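Local coordinates for protein guanine deaminase (Escherichia coli, PDB 6OHB) that catalyses the zinc-dependent hydrolytic deamination of guanine to xanthine and ammonia, the first step of guanine degradation in purine metabolism, at residues Arg67-Lys72 / Arg427-Gly432; Gln129-Gly134 / Arg433-Arg438; Ala165-Met170 / Tyr186-Glu191. All coordinates share one frame; numbering follows the deposited sequence.

Contact 1: Arg67-Lys72 / Arg427-Gly432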
loop_
_atom_site.group_PDB
_atom_site.type_symbol
_atom_site.label_atom_id
_atom_site.label_comp_id
_atom_site.label_asym_id
_atom_site.label_seq_id
_atom_site.Cartn_x
_atom_site.Cartn_y
_atom_site.Cartn_z
ATOM N N ARG A 67 -11.952 -20.248 24.599
ATOM C CA ARG A 67 -10.854 -19.854 23.722
ATOM C C ARG A 67 -10.382 -18.474 24.159
ATOM O O ARG A 67 -11.123 -17.492 24.044
ATOM C CB ARG A 67 -11.300 -19.852 22.263
ATOM C CG ARG A 67 -11.768 -21.210 21.776
ATOM C CD ARG A 67 -13.230 -21.162 21.369
ATOM N NE ARG A 67 -13.810 -22.495 21.235
ATOM C CZ ARG A 67 -13.689 -23.260 20.154
ATOM N NH1 ARG A 67 -12.999 -22.830 19.102
ATOM N NH2 ARG A 67 -14.256 -24.460 20.127
ATOM N N ASP A 68 -9.163 -18.401 24.689
ATOM C CA ASP A 68 -8.636 -17.198 25.334
ATOM C C ASP A 68 -7.779 -16.431 24.324
ATOM O O ASP A 68 -6.623 -16.782 24.079
ATOM C CB ASP A 68 -7.844 -17.590 26.578
ATOM C CG ASP A 68 -7.396 -16.395 27.393
ATOM O OD1 ASP A 68 -7.743 -15.253 27.022
ATOM O OD2 ASP A 68 -6.677 -16.598 28.398
ATOM N N TYR A 69 -8.349 -15.379 23.735
ATOM C CA TYR A 69 -7.635 -14.532 22.787
ATOM C C TYR A 69 -7.259 -13.185 23.395
ATOM O O TYR A 69 -7.194 -12.175 22.689
ATOM C CB TYR A 69 -8.469 -14.321 21.523
ATOM C CG TYR A 69 -8.752 -15.586 20.750
ATOM C CD1 TYR A 69 -7.715 -16.412 20.321
ATOM C CD2 TYR A 69 -10.056 -15.959 20.442
ATOM C CE1 TYR A 69 -7.972 -17.580 19.604
ATOM C CE2 TYR A 69 -10.324 -17.124 19.727
ATOM C CZ TYR A 69 -9.277 -17.927 19.311
ATOM O OH TYR A 69 -9.539 -19.081 18.607
ATOM N N ARG A 70 -7.007 -13.153 24.703
ATOM C CA ARG A 70 -6.620 -11.909 25.353
ATOM C C ARG A 70 -5.274 -11.438 24.827
ATOM O O ARG A 70 -4.357 -12.234 24.614
ATOM C CB ARG A 70 -6.585 -12.087 26.873
ATOM C CG ARG A 70 -7.984 -12.082 27.489
ATOM C CD ARG A 70 -7.953 -12.299 28.990
ATOM N NE ARG A 70 -7.446 -13.621 29.346
ATOM C CZ ARG A 70 -7.199 -14.015 30.590
ATOM N NH1 ARG A 70 -7.421 -13.188 31.602
ATOM N NH2 ARG A 70 -6.736 -15.235 30.822
ATOM N N GLY A 71 -5.164 -10.132 24.611
ATOM C CA GLY A 71 -4.051 -9.544 23.907
ATOM C C GLY A 71 -4.322 -9.296 22.439
ATOM O O GLY A 71 -3.617 -8.494 21.819
ATOM N N LYS A 72 -5.350 -9.929 21.885
ATOM C CA LYS A 72 -5.775 -9.718 20.511
ATOM C C LYS A 72 -7.005 -8.814 20.487
ATOM O O LYS A 72 -7.577 -8.466 21.524
ATOM C CB LYS A 72 -6.090 -11.054 19.830
ATOM C CG LYS A 72 -5.066 -12.157 20.067
ATOM C CD LYS A 72 -3.783 -11.899 19.291
ATOM C CE LYS A 72 -3.013 -13.183 19.039
ATOM N NZ LYS A 72 -2.437 -13.768 20.280
ATOM N N ARG A 427 -6.960 -15.381 13.673
ATOM C CA ARG A 427 -7.940 -16.452 13.539
ATOM C C ARG A 427 -9.133 -15.923 12.755
ATOM O O ARG A 427 -9.471 -14.739 12.843
ATOM C CB ARG A 427 -8.423 -16.984 14.911
ATOM C CG ARG A 427 -7.365 -17.626 15.829
ATOM C CD ARG A 427 -7.027 -19.056 15.425
ATOM N NE ARG A 427 -6.082 -19.692 16.346
ATOM C CZ ARG A 427 -4.757 -19.542 16.301
ATOM N NH1 ARG A 427 -4.187 -18.769 15.377
ATOM N NH2 ARG A 427 -3.994 -20.173 17.185
ATOM N N THR A 428 -9.777 -16.806 11.994
ATOM C CA THR A 428 -11.022 -16.467 11.314
ATOM C C THR A 428 -12.068 -17.531 11.623
ATOM O O THR A 428 -11.838 -18.729 11.385
ATOM C CB THR A 428 -10.831 -16.323 9.795
ATOM O OG1 THR A 428 -9.869 -15.295 9.532
ATOM C CG2 THR A 428 -12.148 -15.944 9.122
ATOM N N TYR A 429 -13.220 -17.071 12.120
ATOM C CA TYR A 429 -14.376 -17.897 12.436
ATOM C C TYR A 429 -15.487 -17.602 11.435
ATOM O O TYR A 429 -15.844 -16.435 11.220
ATOM C CB TYR A 429 -14.887 -17.616 13.856
ATOM C CG TYR A 429 -14.071 -18.223 14.982
ATOM C CD1 TYR A 429 -12.846 -17.674 15.360
ATOM C CD2 TYR A 429 -14.534 -19.337 15.682
ATOM C CE1 TYR A 429 -12.097 -18.226 16.400
ATOM C CE2 TYR A 429 -13.793 -19.895 16.719
ATOM C CZ TYR A 429 -12.578 -19.335 17.075
ATOM O OH TYR A 429 -11.846 -19.888 18.106
ATOM N N VAL A 430 -16.046 -18.657 10.850
ATOM C CA VAL A 430 -17.188 -18.550 9.950
ATOM C C VAL A 430 -18.268 -19.507 10.439
ATOM O O VAL A 430 -17.980 -20.675 10.728
ATOM C CB VAL A 430 -16.797 -18.860 8.492
ATOM C CG1 VAL A 430 -18.024 -19.159 7.654
ATOM C CG2 VAL A 430 -16.012 -17.692 7.898
ATOM N N ASP A 431 -19.504 -19.008 10.536
ATOM C CA ASP A 431 -20.633 -19.802 11.032
ATOM C C ASP A 431 -20.338 -20.359 12.429
ATOM O O ASP A 431 -20.633 -21.516 12.736
ATOM C CB ASP A 431 -20.997 -20.919 10.047
ATOM C CG ASP A 431 -22.313 -21.600 10.392
ATOM O OD1 ASP A 431 -23.308 -20.884 10.640
ATOM O OD2 ASP A 431 -22.347 -22.850 10.410
ATOM N N GLY A 432 -19.687 -19.547 13.261
ATOM C CA GLY A 432 -19.357 -19.963 14.606
ATOM C C GLY A 432 -18.267 -21.003 14.686
ATOM O O GLY A 432 -18.049 -21.575 15.757
#

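Contact 2: Gln129-Gly134 / Arg433-Arg438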
loop_
_atom_site.group_PDB
_atom_site.type_symbol
_atom_site.label_atom_id
_atom_site.label_comp_id
_atom_site.label_asym_id
_atom_site.label_seq_id
_atom_site.Cartn_x
_atom_site.Cartn_y
_atom_site.Cartn_z
ATOM N N GLN A 129 -7.681 -17.399 0.418
ATOM C CA GLN A 129 -7.244 -16.007 0.481
ATOM C C GLN A 129 -8.253 -15.148 1.230
ATOM O O GLN A 129 -7.867 -14.281 2.022
ATOM C CB GLN A 129 -6.995 -15.456 -0.922
ATOM C CG GLN A 129 -5.899 -16.183 -1.681
ATOM C CD GLN A 129 -4.672 -16.451 -0.832
ATOM O OE1 GLN A 129 -3.971 -15.529 -0.430
ATOM N NE2 GLN A 129 -4.411 -17.724 -0.553
ATOM N N LEU A 130 -9.546 -15.346 0.963
ATOM C CA LEU A 130 -10.572 -14.634 1.721
ATOM C C LEU A 130 -10.401 -14.859 3.221
ATOM O O LEU A 130 -10.367 -13.904 4.008
ATOM C CB LEU A 130 -11.965 -15.070 1.270
ATOM C CG LEU A 130 -12.393 -14.670 -0.141
ATOM C CD1 LEU A 130 -13.810 -15.154 -0.408
ATOM C CD2 LEU A 130 -12.278 -13.161 -0.332
ATOM N N LEU A 131 -10.306 -16.124 3.637
ATOM C CA LEU A 131 -10.241 -16.434 5.064
ATOM C C LEU A 131 -8.994 -15.836 5.712
ATOM O O LEU A 131 -9.081 -15.183 6.762
ATOM C CB LEU A 131 -10.295 -17.946 5.278
ATOM C CG LEU A 131 -11.615 -18.594 4.863
ATOM C CD1 LEU A 131 -11.594 -20.085 5.159
ATOM C CD2 LEU A 131 -12.784 -17.912 5.569
ATOM N N ARG A 132 -7.822 -16.029 5.093
ATOM C CA ARG A 132 -6.587 -15.567 5.723
ATOM C C ARG A 132 -6.496 -14.048 5.820
ATOM O O ARG A 132 -5.639 -13.544 6.552
ATOM C CB ARG A 132 -5.358 -16.112 4.981
ATOM C CG ARG A 132 -4.993 -15.352 3.723
ATOM C CD ARG A 132 -3.481 -15.144 3.604
ATOM N NE ARG A 132 -2.725 -16.375 3.820
ATOM C CZ ARG A 132 -1.401 -16.431 3.926
ATOM N NH1 ARG A 132 -0.676 -15.325 3.829
ATOM N NH2 ARG A 132 -0.801 -17.596 4.124
ATOM N N ASN A 133 -7.355 -13.308 5.127
ATOM C CA ASN A 133 -7.386 -11.858 5.257
ATOM C C ASN A 133 -8.582 -11.360 6.064
ATOM O O ASN A 133 -8.806 -10.148 6.138
ATOM C CB ASN A 133 -7.357 -11.207 3.875
ATOM C CG ASN A 133 -5.986 -11.310 3.222
ATOM O OD1 ASN A 133 -5.104 -10.493 3.476
ATOM N ND2 ASN A 133 -5.796 -12.331 2.402
ATOM N N GLY A 134 -9.362 -12.261 6.656
ATOM C CA GLY A 134 -10.457 -11.832 7.499
ATOM C C GLY A 134 -11.726 -11.448 6.776
ATOM O O GLY A 134 -12.624 -10.880 7.404
ATOM N N ARG A 433 -17.561 -21.246 13.594
ATOM C CA ARG A 433 -16.579 -22.313 13.508
ATOM C C ARG A 433 -15.234 -21.726 13.101
ATOM O O ARG A 433 -15.163 -20.876 12.207
ATOM C CB ARG A 433 -17.042 -23.356 12.484
ATOM C CG ARG A 433 -16.336 -24.691 12.529
ATOM C CD ARG A 433 -17.152 -25.730 11.764
ATOM N NE ARG A 433 -18.492 -25.897 12.330
ATOM C CZ ARG A 433 -19.620 -25.507 11.739
ATOM N NH1 ARG A 433 -19.585 -24.920 10.546
ATOM N NH2 ARG A 433 -20.787 -25.703 12.345
ATOM N N LEU A 434 -14.172 -22.189 13.751
ATOM C CA LEU A 434 -12.823 -21.773 13.386
ATOM C C LEU A 434 -12.476 -22.362 12.026
ATOM O O LEU A 434 -12.329 -23.583 11.891
ATOM C CB LEU A 434 -11.825 -22.208 14.455
ATOM C CG LEU A 434 -10.354 -21.919 14.145
ATOM C CD1 LEU A 434 -10.151 -20.432 13.926
ATOM C CD2 LEU A 434 -9.467 -22.410 15.278
ATOM N N VAL A 435 -12.342 -21.506 11.013
ATOM C CA VAL A 435 -12.029 -21.968 9.666
ATOM C C VAL A 435 -10.658 -21.523 9.189
ATOM O O VAL A 435 -10.228 -21.963 8.108
ATOM C CB VAL A 435 -13.105 -21.530 8.650
ATOM C CG1 VAL A 435 -14.431 -22.211 8.958
ATOM C CG2 VAL A 435 -13.261 -20.019 8.657
ATOM N N TYR A 436 -9.960 -20.663 9.932
ATOM C CA TYR A 436 -8.577 -20.380 9.563
ATOM C C TYR A 436 -7.765 -20.019 10.797
ATOM O O TYR A 436 -8.225 -19.256 11.651
ATOM C CB TYR A 436 -8.471 -19.253 8.529
ATOM C CG TYR A 436 -7.072 -18.683 8.373
ATOM C CD1 TYR A 436 -6.135 -19.290 7.540
ATOM C CD2 TYR A 436 -6.692 -17.526 9.050
ATOM C CE1 TYR A 436 -4.852 -18.762 7.391
ATOM C CE2 TYR A 436 -5.419 -16.994 8.913
ATOM C CZ TYR A 436 -4.504 -17.613 8.081
ATOM O OH TYR A 436 -3.240 -17.083 7.945
ATOM N N GLU A 437 -6.541 -20.550 10.854
ATOM C CA GLU A 437 -5.581 -20.230 11.901
ATOM C C GLU A 437 -4.214 -19.997 11.272
ATOM O O GLU A 437 -3.715 -20.849 10.532
ATOM C CB GLU A 437 -5.505 -21.345 12.952
ATOM C CG GLU A 437 -5.378 -22.735 12.375
ATOM C CD GLU A 437 -5.462 -23.811 13.432
ATOM O OE1 GLU A 437 -6.201 -23.624 14.431
ATOM O OE2 GLU A 437 -4.775 -24.839 13.254
ATOM N N ARG A 438 -3.618 -18.845 11.573
ATOM C CA ARG A 438 -2.338 -18.474 10.989
ATOM C C ARG A 438 -1.266 -19.502 11.338
ATOM O O ARG A 438 -1.094 -19.864 12.506
ATOM C CB ARG A 438 -1.935 -17.086 11.483
ATOM C CG ARG A 438 -0.939 -16.363 10.594
ATOM C CD ARG A 438 -0.577 -15.022 11.199
ATOM N NE ARG A 438 -0.028 -15.191 12.541
ATOM C CZ ARG A 438 -0.145 -14.301 13.520
ATOM N NH1 ARG A 438 -0.795 -13.160 13.313
ATOM N NH2 ARG A 438 0.388 -14.555 14.709
#

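Contact 3: Ala165-Met170 / Tyr186-Glu191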
loop_
_atom_site.group_PDB
_atom_site.type_symbol
_atom_site.label_atom_id
_atom_site.label_comp_id
_atom_site.label_asym_id
_atom_site.label_seq_id
_atom_site.Cartn_x
_atom_site.Cartn_y
_atom_site.Cartn_z
ATOM N N ALA A 165 -22.686 -14.525 -5.106
ATOM C CA ALA A 165 -21.948 -14.741 -6.339
ATOM C C ALA A 165 -22.943 -14.981 -7.465
ATOM O O ALA A 165 -24.141 -15.180 -7.238
ATOM C CB ALA A 165 -20.970 -15.912 -6.199
ATOM N N GLY A 166 -22.435 -14.958 -8.690
ATOM C CA GLY A 166 -23.277 -15.184 -9.846
ATOM C C GLY A 166 -22.446 -15.336 -11.098
ATOM O O GLY A 166 -21.267 -14.967 -11.137
ATOM N N LYS A 167 -23.082 -15.894 -12.123
ATOM C CA LYS A 167 -22.447 -16.076 -13.421
ATOM C C LYS A 167 -22.403 -14.762 -14.190
ATOM O O LYS A 167 -23.374 -14.000 -14.203
ATOM C CB LYS A 167 -23.198 -17.133 -14.227
ATOM C CG LYS A 167 -22.698 -17.329 -15.639
ATOM C CD LYS A 167 -23.749 -18.021 -16.490
ATOM C CE LYS A 167 -24.195 -17.137 -17.643
ATOM N NZ LYS A 167 -23.082 -16.849 -18.582
ATOM N N VAL A 168 -21.269 -14.504 -14.843
ATOM C CA VAL A 168 -21.129 -13.303 -15.656
ATOM C C VAL A 168 -21.989 -13.436 -16.905
ATOM O O VAL A 168 -21.980 -14.475 -17.577
ATOM C CB VAL A 168 -19.656 -13.068 -16.024
ATOM C CG1 VAL A 168 -19.529 -11.868 -16.951
ATOM C CG2 VAL A 168 -18.814 -12.872 -14.780
ATOM N N MET A 169 -22.771 -12.398 -17.195
ATOM C CA MET A 169 -23.557 -12.319 -18.418
ATOM C C MET A 169 -22.864 -11.356 -19.376
ATOM O O MET A 169 -22.736 -10.165 -19.074
ATOM C CB MET A 169 -24.982 -11.858 -18.107
ATOM C CG MET A 169 -25.703 -12.727 -17.080
ATOM S SD MET A 169 -27.323 -12.092 -16.589
ATOM C CE MET A 169 -27.939 -11.472 -18.147
ATOM N N MET A 170 -22.424 -11.870 -20.525
ATOM C CA MET A 170 -21.765 -11.042 -21.538
ATOM C C MET A 170 -21.860 -11.737 -22.890
ATOM O O MET A 170 -21.326 -12.839 -23.058
ATOM C CB MET A 170 -20.306 -10.771 -21.159
ATOM C CG MET A 170 -19.544 -11.990 -20.663
ATOM S SD MET A 170 -17.818 -11.634 -20.269
ATOM C CE MET A 170 -17.380 -10.573 -21.637
ATOM N N TYR A 186 -29.718 -16.331 -19.819
ATOM C CA TYR A 186 -30.894 -16.417 -18.952
ATOM C C TYR A 186 -31.007 -17.803 -18.331
ATOM O O TYR A 186 -31.208 -17.937 -17.119
ATOM C CB TYR A 186 -32.163 -16.074 -19.728
ATOM C CG TYR A 186 -33.447 -16.399 -18.974
ATOM C CD1 TYR A 186 -33.959 -15.525 -18.025
ATOM C CD2 TYR A 186 -34.144 -17.581 -19.211
ATOM C CE1 TYR A 186 -35.127 -15.816 -17.326
ATOM C CE2 TYR A 186 -35.313 -17.885 -18.520
ATOM C CZ TYR A 186 -35.801 -16.997 -17.579
ATOM O OH TYR A 186 -36.960 -17.292 -16.893
ATOM N N HIS A 187 -30.875 -18.849 -19.149
ATOM C CA HIS A 187 -31.135 -20.194 -18.640
ATOM C C HIS A 187 -30.042 -20.649 -17.675
ATOM O O HIS A 187 -30.336 -21.285 -16.654
ATOM C CB HIS A 187 -31.301 -21.162 -19.808
ATOM C CG HIS A 187 -32.561 -20.938 -20.587
ATOM N ND1 HIS A 187 -33.815 -21.133 -20.044
ATOM C CD2 HIS A 187 -32.765 -20.512 -21.855
ATOM C CE1 HIS A 187 -34.734 -20.847 -20.949
ATOM N NE2 HIS A 187 -34.122 -20.467 -22.057
ATOM N N GLN A 188 -28.779 -20.326 -17.970
ATOM C CA GLN A 188 -27.696 -20.688 -17.060
ATOM C C GLN A 188 -27.823 -19.953 -15.729
ATOM O O GLN A 188 -27.645 -20.558 -14.661
ATOM C CB GLN A 188 -26.346 -20.403 -17.717
ATOM C CG GLN A 188 -26.063 -21.298 -18.918
ATOM C CD GLN A 188 -24.837 -20.876 -19.710
ATOM O OE1 GLN A 188 -24.278 -19.795 -19.502
ATOM N NE2 GLN A 188 -24.416 -21.731 -20.632
ATOM N N SER A 189 -28.161 -18.658 -15.763
ATOM C CA SER A 189 -28.334 -17.931 -14.510
ATOM C C SER A 189 -29.532 -18.460 -13.726
ATOM O O SER A 189 -29.486 -18.541 -12.492
ATOM C CB SER A 189 -28.483 -16.433 -14.783
ATOM O OG SER A 189 -27.329 -15.906 -15.418
ATOM N N LYS A 190 -30.604 -18.859 -14.422
ATOM C CA LYS A 190 -31.754 -19.426 -13.723
ATOM C C LYS A 190 -31.398 -20.752 -13.061
ATOM O O LYS A 190 -31.823 -21.017 -11.931
ATOM C CB LYS A 190 -32.934 -19.611 -14.680
ATOM C CG LYS A 190 -34.269 -19.803 -13.967
ATOM C CD LYS A 190 -35.382 -20.221 -14.924
ATOM C CE LYS A 190 -36.757 -20.022 -14.288
ATOM N NZ LYS A 190 -37.851 -20.700 -15.034
ATOM N N GLU A 191 -30.618 -21.596 -13.742
ATOM C CA GLU A 191 -30.218 -22.862 -13.132
ATOM C C GLU A 191 -29.342 -22.629 -11.907
ATOM O O GLU A 191 -29.487 -23.318 -10.886
ATOM C CB GLU A 191 -29.487 -23.742 -14.142
ATOM C CG GLU A 191 -28.969 -25.034 -13.528
ATOM C CD GLU A 191 -28.351 -25.968 -14.548
ATOM O OE1 GLU A 191 -28.886 -26.054 -15.673
ATOM O OE2 GLU A 191 -27.333 -26.615 -14.223
#

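Contact 1: Arg67-Lys72 / Arg427-Gly432
Y69 and Y429 come at each other from opposite directions and meet through their hydroxyls, with Y69 OH only 2.5 Å from Y429 OH, a very short hydrogen bond in which either could be the donor. Each oxygen lies at the edge of the partner's ring, in its plane, and the flanking carbons close up as well, Y69 CE2 standing 3.9 Å from Y429 CE1. R67 adds a weak bond to the same oxygen, R67 NH1 to Y429 OH at 3.3 Å, with the hydroxyl in the guanidinium plane. R427, its CG anti to the carbonyl carbon (chi1 -62°), packs that CG 3.8 Å from Y69 CE1. Further out, Y429 stacks on F388, Y69 rests on V11 and V390, and the backbones of Y69 and R427 pair with R12 and V390. The segment axes stay 11.7 Å apart, so strand 67-70 of the small four-stranded sheet is tied to strand 425-430 by side chains alone. This is a worked example of how the flanking beta domain of an amidohydrolase can join two sheets. One proton is shared between two buried phenol oxygens, and the nearby positive charge of R67, a further, weak donor to Y429 OH, would probably make Y429 somewhat more acidic.

Contact 2: Gln129-Gly134 / Arg433-Arg438
Y436 holds its CG anti to the backbone N (chi1 165°), which carries the ring to the last turn of helix 116-132, where the helix backbone lays CA and CB of R132 over one face. With the ring so placed, a CH-pi contact forms: R132 CA lies 3.7 Å from the centroid of the Y436 ring, 11° off the normal, while R132 CB comes within 3.5 Å of Y436 CZ. Beyond CB the arginine takes the crowded position between its own backbone N and carbonyl carbon (chi1 80°), and further bends at chi2 and chi3 steer the chain until one face of its guanidinium is turned to the tyrosine hydroxyl; its NH1 forms a salt bridge with D422. On the opposite ring face R438 N lies 3.6 Å above the plane of Y436, offset toward the rim.

Beside this CH-pi contact the interface turns aliphatic. L131 crosses V435 at about a right angle, L131 CD2 reaching V435 CG2 at 3.8 Å, and L131 CB lies 4.0 Å from Y436 CB. A classic beta bulge, in which V435 and Y436 both face T428, is consistent with these consecutive residues both reaching the helix end. That end is a Schellman motif with G134 at C-prime, and N133 ND2 bonds almost straight to Q129 O (2.9 Å).

In the fold, the contact seats the C-terminal hairpin of strands 425-430 and 433-437 against a helix of the TIM-barrel domain. L131 also packs on M161, V435 on V430, and P397 of the second subunit touches Q129 and R132.

Contact 3: Ala165-Met170 / Tyr186-Glu191
K167 and S189 bring the break in strand 164-169 against helix 182-196, with K167 CA and S189 CA 6.3 Å apart. K167 leaves the strand with CG anti to the backbone N (chi1 175°), runs over the helix surface, then bends at chi3 and chi4 so that its amine curls back to its own strand. The methylenes do the touching: K167 CD lies 3.7 Å from Q188 CB, and K167 CE 3.2 Å from Q188 OE1. The amine is gripped three ways, by V168 O at 2.8 Å from K167 NZ, by V144 O and by a salt bridge to D180. M169 meets the helix beside it, its CG 3.9 Å from S189 OG, a hydroxyl already bonded to S185 O. A leucine in place of K167 would probably leave D180 without its charged mate and the carbonyls of V144 and V168 without this donor. The contact illustrates the strand-helix half of a beta-alpha-beta unit in the barrel, with the M169 side chain about 7 Å from that of R209, a probable substrate-binding residue. Buried and ringed by oxygens, the ammonium group is likely to stay charged while its apolar stem does the packing.

Taken together, the three contacts show chemistry changing with place in the fold. Contacts 1 and 2 are partly buried and adjoin, their centres 10 Å apart: strands 425-430 and 433-437 form one hairpin, and T428 links the two contacts, its O to V435 N (2.8 Å) across the hairpin and its OG1 to L131 O (2.9 Å) on the helix. Through that hairpin, contact 1 reaches outward to the small sheet by hydroxyl bonding, whereas contact 2 reaches inward to a barrel helix by aliphatic and CH-pi packing. Contact 3 is a buried one, 36 Å from contact 1 between centres and on the opposite side of the chain's centre; local in sequence, it stays within the barrel and surrounds a charge with oxygens.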